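Local coordinates for protein Lys-gingipain W83 (Porphyromonas gingivalis, PDB 6I9A) that cleaves proteins after lysine as a secreted cysteine protease of family C25, and may act as a virulence factor in periodontal disease, at residues I428-V436 and P445-G453. Residues are numbered along the deposited sequence; the frame is centred on the assembly and turned at random.
Sequences ITENGNYDV and PVIKQIQVG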
ATOM      1  N   ILE A 428       6.752   4.254  31.239  1.00 14.91           N
ATOM      2  CA  ILE A 428       5.475   4.381  31.942  1.00 15.72           C
ATOM      3  C   ILE A 428       5.748   4.938  33.336  1.00 15.63           C
ATOM      4  O   ILE A 428       6.457   4.323  34.135  1.00 16.60           O
ATOM      5  CB  ILE A 428       4.768   3.014  31.996  1.00 15.32           C
ATOM      6  CG1 ILE A 428       4.386   2.592  30.557  1.00 16.45           C
ATOM      7  CG2 ILE A 428       3.531   3.037  32.905  1.00 17.03           C
ATOM      8  CD1 ILE A 428       3.710   1.205  30.450  1.00 16.96           C
ATOM      9  N   THR A 429       5.223   6.117  33.588  1.00 16.39           N
ATOM     10  CA  THR A 429       5.451   6.785  34.895  1.00 18.29           C
ATOM     11  C   THR A 429       4.156   7.134  35.582  1.00 20.05           C
ATOM     12  O   THR A 429       4.189   7.762  36.666  1.00 21.94           O
ATOM     13  CB  THR A 429       6.227   8.081  34.687  1.00 20.88           C
ATOM     14  OG1 THR A 429       5.368   8.978  33.983  1.00 24.83           O
ATOM     15  CG2 THR A 429       7.521   7.873  33.944  1.00 20.19           C
ATOM     16  N   GLU A 430       3.008   6.834  34.937  1.00 19.58           N
ATOM     17  CA  GLU A 430       1.690   7.210  35.440  1.00 21.56           C
ATOM     18  C   GLU A 430       0.737   6.032  35.381  1.00 21.94           C
ATOM     19  O   GLU A 430       0.829   5.183  34.458  1.00 20.92           O
ATOM     20  CB  GLU A 430       1.093   8.346  34.581  1.00 22.03           C
ATOM     21  CG  GLU A 430       1.919   9.609  34.391  1.00 25.41           C
ATOM     22  CD  GLU A 430       2.298  10.321  35.675  1.00 28.15           C
ATOM     23  OE1 GLU A 430       1.439  10.419  36.582  1.00 29.54           O
ATOM     24  OE2 GLU A 430       3.459  10.778  35.775  1.00 25.87           O
ATOM     25  N   ASN A 431      -0.230   6.004  36.303  1.00 23.70           N
ATOM     26  CA  ASN A 431      -1.249   4.965  36.280  1.00 25.55           C
ATOM     27  C   ASN A 431      -2.199   5.178  35.099  1.00 24.33           C
ATOM     28  O   ASN A 431      -2.323   6.277  34.585  1.00 25.72           O
ATOM     29  CB  ASN A 431      -2.028   4.970  37.607  1.00 30.24           C
ATOM     30  CG  ASN A 431      -1.182   4.605  38.796  1.00 34.92           C
ATOM     31  OD1 ASN A 431      -0.117   3.973  38.682  1.00 36.91           O
ATOM     32  ND2 ASN A 431      -1.655   4.987  39.981  1.00 38.89           N
ATOM     33  N   GLY A 432      -2.762   4.094  34.583  1.00 24.01           N
ATOM     34  CA  GLY A 432      -3.702   4.183  33.481  1.00 24.59           C
ATOM     35  C   GLY A 432      -3.887   2.856  32.794  1.00 21.20           C
ATOM     36  O   GLY A 432      -3.260   1.870  33.184  1.00 20.65           O
ATOM     37  N   ASN A 433      -4.771   2.854  31.791  1.00 24.91           N
ATOM     38  CA  ASN A 433      -5.044   1.674  30.979  0.50 26.47           C
ATOM     39  C   ASN A 433      -4.208   1.793  29.708  1.00 22.88           C
ATOM     40  O   ASN A 433      -4.505   2.659  28.881  1.00 21.04           O
ATOM     41  CB  ASN A 433      -6.553   1.550  30.677  0.50 32.17           C
ATOM     42  CG  ASN A 433      -7.037   0.117  30.655  0.50 45.96           C
ATOM     43  OD1 ASN A 433      -6.266  -0.837  30.812  0.50 41.29           O
ATOM     44  ND2 ASN A 433      -8.333  -0.071  30.480  0.50 42.05           N
ATOM     45  N   TYR A 434      -3.157   0.960  29.575  1.00 18.29           N
ATOM     46  CA  TYR A 434      -2.287   1.052  28.400  1.00 16.20           C
ATOM     47  C   TYR A 434      -2.704   0.105  27.303  1.00 16.39           C
ATOM     48  O   TYR A 434      -3.027  -1.040  27.589  1.00 16.23           O
ATOM     49  CB  TYR A 434      -0.833   0.781  28.835  1.00 15.69           C
ATOM     50  CG  TYR A 434      -0.295   1.947  29.648  1.00 15.94           C
ATOM     51  CD1 TYR A 434      -0.650   2.117  30.988  1.00 16.78           C
ATOM     52  CD2 TYR A 434       0.513   2.913  29.064  1.00 14.17           C
ATOM     53  CE1 TYR A 434      -0.202   3.213  31.725  1.00 16.90           C
ATOM     54  CE2 TYR A 434       0.972   4.010  29.793  1.00 15.30           C
ATOM     55  CZ  TYR A 434       0.572   4.173  31.107  1.00 16.02           C
ATOM     56  OH  TYR A 434       1.013   5.285  31.793  1.00 19.42           O
ATOM     57  N   ASP A 435      -2.688   0.591  26.069  1.00 13.72           N
ATOM     58  CA  ASP A 435      -3.053  -0.243  24.930  1.00 13.60           C
ATOM     59  C   ASP A 435      -1.849  -1.078  24.505  1.00 12.02           C
ATOM     60  O   ASP A 435      -0.738  -0.567  24.456  1.00 12.05           O
ATOM     61  CB  ASP A 435      -3.533   0.672  23.769  1.00 16.30           C
ATOM     62  CG  ASP A 435      -4.739   1.502  24.186  1.00 19.11           C
ATOM     63  OD1 ASP A 435      -4.621   2.759  24.244  1.00 23.08           O
ATOM     64  OD2 ASP A 435      -5.771   0.905  24.536  1.00 20.55           O
ATOM     65  N   VAL A 436      -2.115  -2.310  24.142  1.00 12.49           N
ATOM     66  CA  VAL A 436      -1.112  -3.229  23.631  1.00 11.80           C
ATOM     67  C   VAL A 436      -1.656  -3.768  22.352  1.00 11.29           C
ATOM     68  O   VAL A 436      -2.719  -4.376  22.339  1.00 12.88           O
ATOM     69  CB  VAL A 436      -0.769  -4.373  24.606  1.00 13.51           C
ATOM     70  CG1 VAL A 436       0.319  -5.275  24.025  1.00 15.65           C
ATOM     71  CG2 VAL A 436      -0.344  -3.819  25.966  1.00 15.47           C
ATOM     72  N   PRO A 445      -5.180  -8.746  13.851  1.00 10.54           N
ATOM     73  CA  PRO A 445      -4.525  -7.971  14.938  1.00 10.61           C
ATOM     74  C   PRO A 445      -5.025  -8.406  16.308  1.00 10.92           C
ATOM     75  O   PRO A 445      -6.171  -8.867  16.458  1.00 11.92           O
ATOM     76  CB  PRO A 445      -4.957  -6.526  14.636  1.00 11.80           C
ATOM     77  CG  PRO A 445      -6.329  -6.669  13.942  1.00 12.53           C
ATOM     78  CD  PRO A 445      -6.197  -7.948  13.113  1.00 11.33           C
ATOM     79  N   VAL A 446      -4.179  -8.207  17.311  1.00 10.69           N
ATOM     80  CA  VAL A 446      -4.532  -8.380  18.730  1.00 11.06           C
ATOM     81  C   VAL A 446      -4.555  -6.989  19.323  1.00 10.92           C
ATOM     82  O   VAL A 446      -3.544  -6.248  19.207  1.00 11.23           O
ATOM     83  CB  VAL A 446      -3.502  -9.275  19.431  1.00 11.93           C
ATOM     84  CG1 VAL A 446      -3.814  -9.390  20.920  1.00 13.35           C
ATOM     85  CG2 VAL A 446      -3.404 -10.653  18.781  1.00 14.33           C
ATOM     86  N   ILE A 447      -5.677  -6.581  19.907  1.00 11.20           N
ATOM     87  CA  ILE A 447      -5.850  -5.226  20.459  1.00 12.25           C
ATOM     88  C   ILE A 447      -6.355  -5.382  21.882  1.00 12.60           C
ATOM     89  O   ILE A 447      -7.487  -5.804  22.118  1.00 14.34           O
ATOM     90  CB  ILE A 447      -6.810  -4.418  19.589  1.00 13.12           C
ATOM     91  CG1 ILE A 447      -6.322  -4.335  18.137  1.00 13.88           C
ATOM     92  CG2 ILE A 447      -7.049  -3.005  20.210  1.00 15.02           C
ATOM     93  CD1 ILE A 447      -7.336  -3.623  17.218  1.00 16.21           C
ATOM     94  N   LYS A 448      -5.477  -5.157  22.841  1.00 12.42           N
ATOM     95  CA  LYS A 448      -5.763  -5.435  24.255  1.00 12.91           C
ATOM     96  C   LYS A 448      -5.296  -4.266  25.109  1.00 13.92           C
ATOM     97  O   LYS A 448      -4.781  -3.268  24.576  1.00 13.46           O
ATOM     98  CB  LYS A 448      -5.057  -6.745  24.680  1.00 13.29           C
ATOM     99  CG  LYS A 448      -5.579  -7.991  23.976  1.00 13.75           C
ATOM    100  CD  LYS A 448      -7.040  -8.352  24.412  1.00 15.28           C
ATOM    101  CE  LYS A 448      -7.602  -9.484  23.588  1.00 15.22           C
ATOM    102  NZ  LYS A 448      -8.911  -9.937  24.138  1.00 16.13           N
ATOM    103  N   GLN A 449      -5.532  -4.367  26.418  1.00 14.74           N
ATOM    104  CA  GLN A 449      -5.094  -3.335  27.344  1.00 16.83           C
ATOM    105  C   GLN A 449      -4.517  -3.990  28.567  1.00 16.65           C
ATOM    106  O   GLN A 449      -4.843  -5.135  28.908  1.00 18.88           O
ATOM    107  CB  GLN A 449      -6.253  -2.382  27.745  1.00 21.71           C
ATOM    108  CG  GLN A 449      -6.754  -1.493  26.615  1.00 24.43           C
ATOM    109  CD  GLN A 449      -7.771  -0.486  27.100  1.00 38.02           C
ATOM    110  OE1 GLN A 449      -8.707  -0.812  27.844  1.00 36.10           O
ATOM    111  NE2 GLN A 449      -7.613   0.754  26.674  1.00 31.05           N
ATOM    112  N   ILE A 450      -3.561  -3.283  29.193  1.00 16.27           N
ATOM    113  CA  ILE A 450      -2.991  -3.704  30.485  1.00 18.51           C
ATOM    114  C   ILE A 450      -3.127  -2.534  31.464  1.00 21.28           C
ATOM    115  O   ILE A 450      -2.703  -1.417  31.133  1.00 18.24           O
ATOM    116  CB  ILE A 450      -1.530  -4.181  30.402  1.00 17.91           C
ATOM    117  CG1 ILE A 450      -1.381  -5.351  29.401  1.00 17.69           C
ATOM    118  CG2 ILE A 450      -0.986  -4.547  31.820  1.00 19.27           C
ATOM    119  CD1 ILE A 450       0.094  -5.807  29.260  1.00 17.05           C
ATOM    120  N   GLN A 451      -3.712  -2.798  32.648  1.00 23.76           N
ATOM    121  CA  GLN A 451      -3.913  -1.765  33.659  0.50 27.10           C
ATOM    122  C   GLN A 451      -2.682  -1.581  34.533  1.00 26.09           C
ATOM    123  O   GLN A 451      -2.146  -2.553  35.061  1.00 24.83           O
ATOM    124  CB  GLN A 451      -5.159  -2.079  34.515  0.50 33.53           C
ATOM    125  CG  GLN A 451      -5.422  -1.071  35.644  0.50 43.10           C
ATOM    126  CD  GLN A 451      -5.575   0.364  35.186  0.50 52.25           C
ATOM    127  OE1 GLN A 451      -5.954   0.660  34.046  0.50 56.72           O
ATOM    128  NE2 GLN A 451      -5.299   1.298  36.080  0.50 51.79           N
ATOM    129  N   VAL A 452      -2.248  -0.310  34.672  1.00 24.22           N
ATOM    130  CA  VAL A 452      -1.119   0.104  35.506  1.00 25.90           C
ATOM    131  C   VAL A 452      -1.690   0.938  36.672  1.00 28.70           C
ATOM    132  O   VAL A 452      -2.389   1.925  36.432  1.00 24.29           O
ATOM    133  CB  VAL A 452      -0.065   0.890  34.683  1.00 24.79           C
ATOM    134  CG1 VAL A 452       0.996   1.500  35.592  1.00 24.15           C
ATOM    135  CG2 VAL A 452       0.591  -0.010  33.634  1.00 23.79           C
ATOM    136  N   GLY A 453      -1.394   0.524  37.900  1.00 39.00           N
ATOM    137  CA  GLY A 453      -1.862   1.217  39.102  1.00 55.84           C
ATOM    138  C   GLY A 453      -3.317   0.968  39.431  1.00 86.65           C
ATOM    139  O   GLY A 453      -3.958   0.111  38.822  1.00 70.86           O
TER
HETATM  140  O   HOH W   1      -6.343  -1.402  23.205  1.00 20.68           O
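Strands 432-439 and 446-452 form the last antiparallel beta hairpin of the C-terminal Ig-like domain, with 446-452 lying at the edge of its sheet. Three hydrogen-bonded pairs, G432 with V452, Y434 with I450 and V436 with K448, each close both backbone bonds; V436 N reaches K448 O at 2.9 Å and K448 N returns to V436 O. The non-hydrogen-bonded pairs N433-Q451 and D435-Q449 lie between them, and Q449 CA adds a CA-H...O contact to Y434 O.

On the inner face, V452 CG2 comes obliquely to the Y434 ring, 3.6 Å from Y434 CD1, while the other branch of V452, CG1, meets CG2 of I428. The ring is fixed from several directions: I428 CD1 lies over one face, offset toward the rim, Y434 OH donates to E430 O at 2.7 Å, and Y409 packs against it edge-to-face. Further along, V436 turns CG2 toward the end of I450, 3.9 Å from I450 CD1; V436 also touches I392 of strand 389-394, tying the hairpin to the domain core.

The other face carries polar side chains at the paired positions, N433, D435, Q449 and Q451. Q449 and D435 run side by side, and Q449 NE2 donates to D435 OD2 on its syn side at 2.8 Å. Carboxylate and amide planes are 22° apart. With CG beside its own backbone N (chi1 -68°) and the chain extended beyond it, the Q449 amide reaches the carboxylate. A water donates to the same OD2 and to K448 O, bridging side chain and opposite backbone, so D435 OD2 takes two donors, the Q449 amide and the water.

Apolar packing toward the core and polar cross-strand pairing outside are in keeping with a terminal hairpin in an Ig-like beta-sandwich, here remote from the catalytic site.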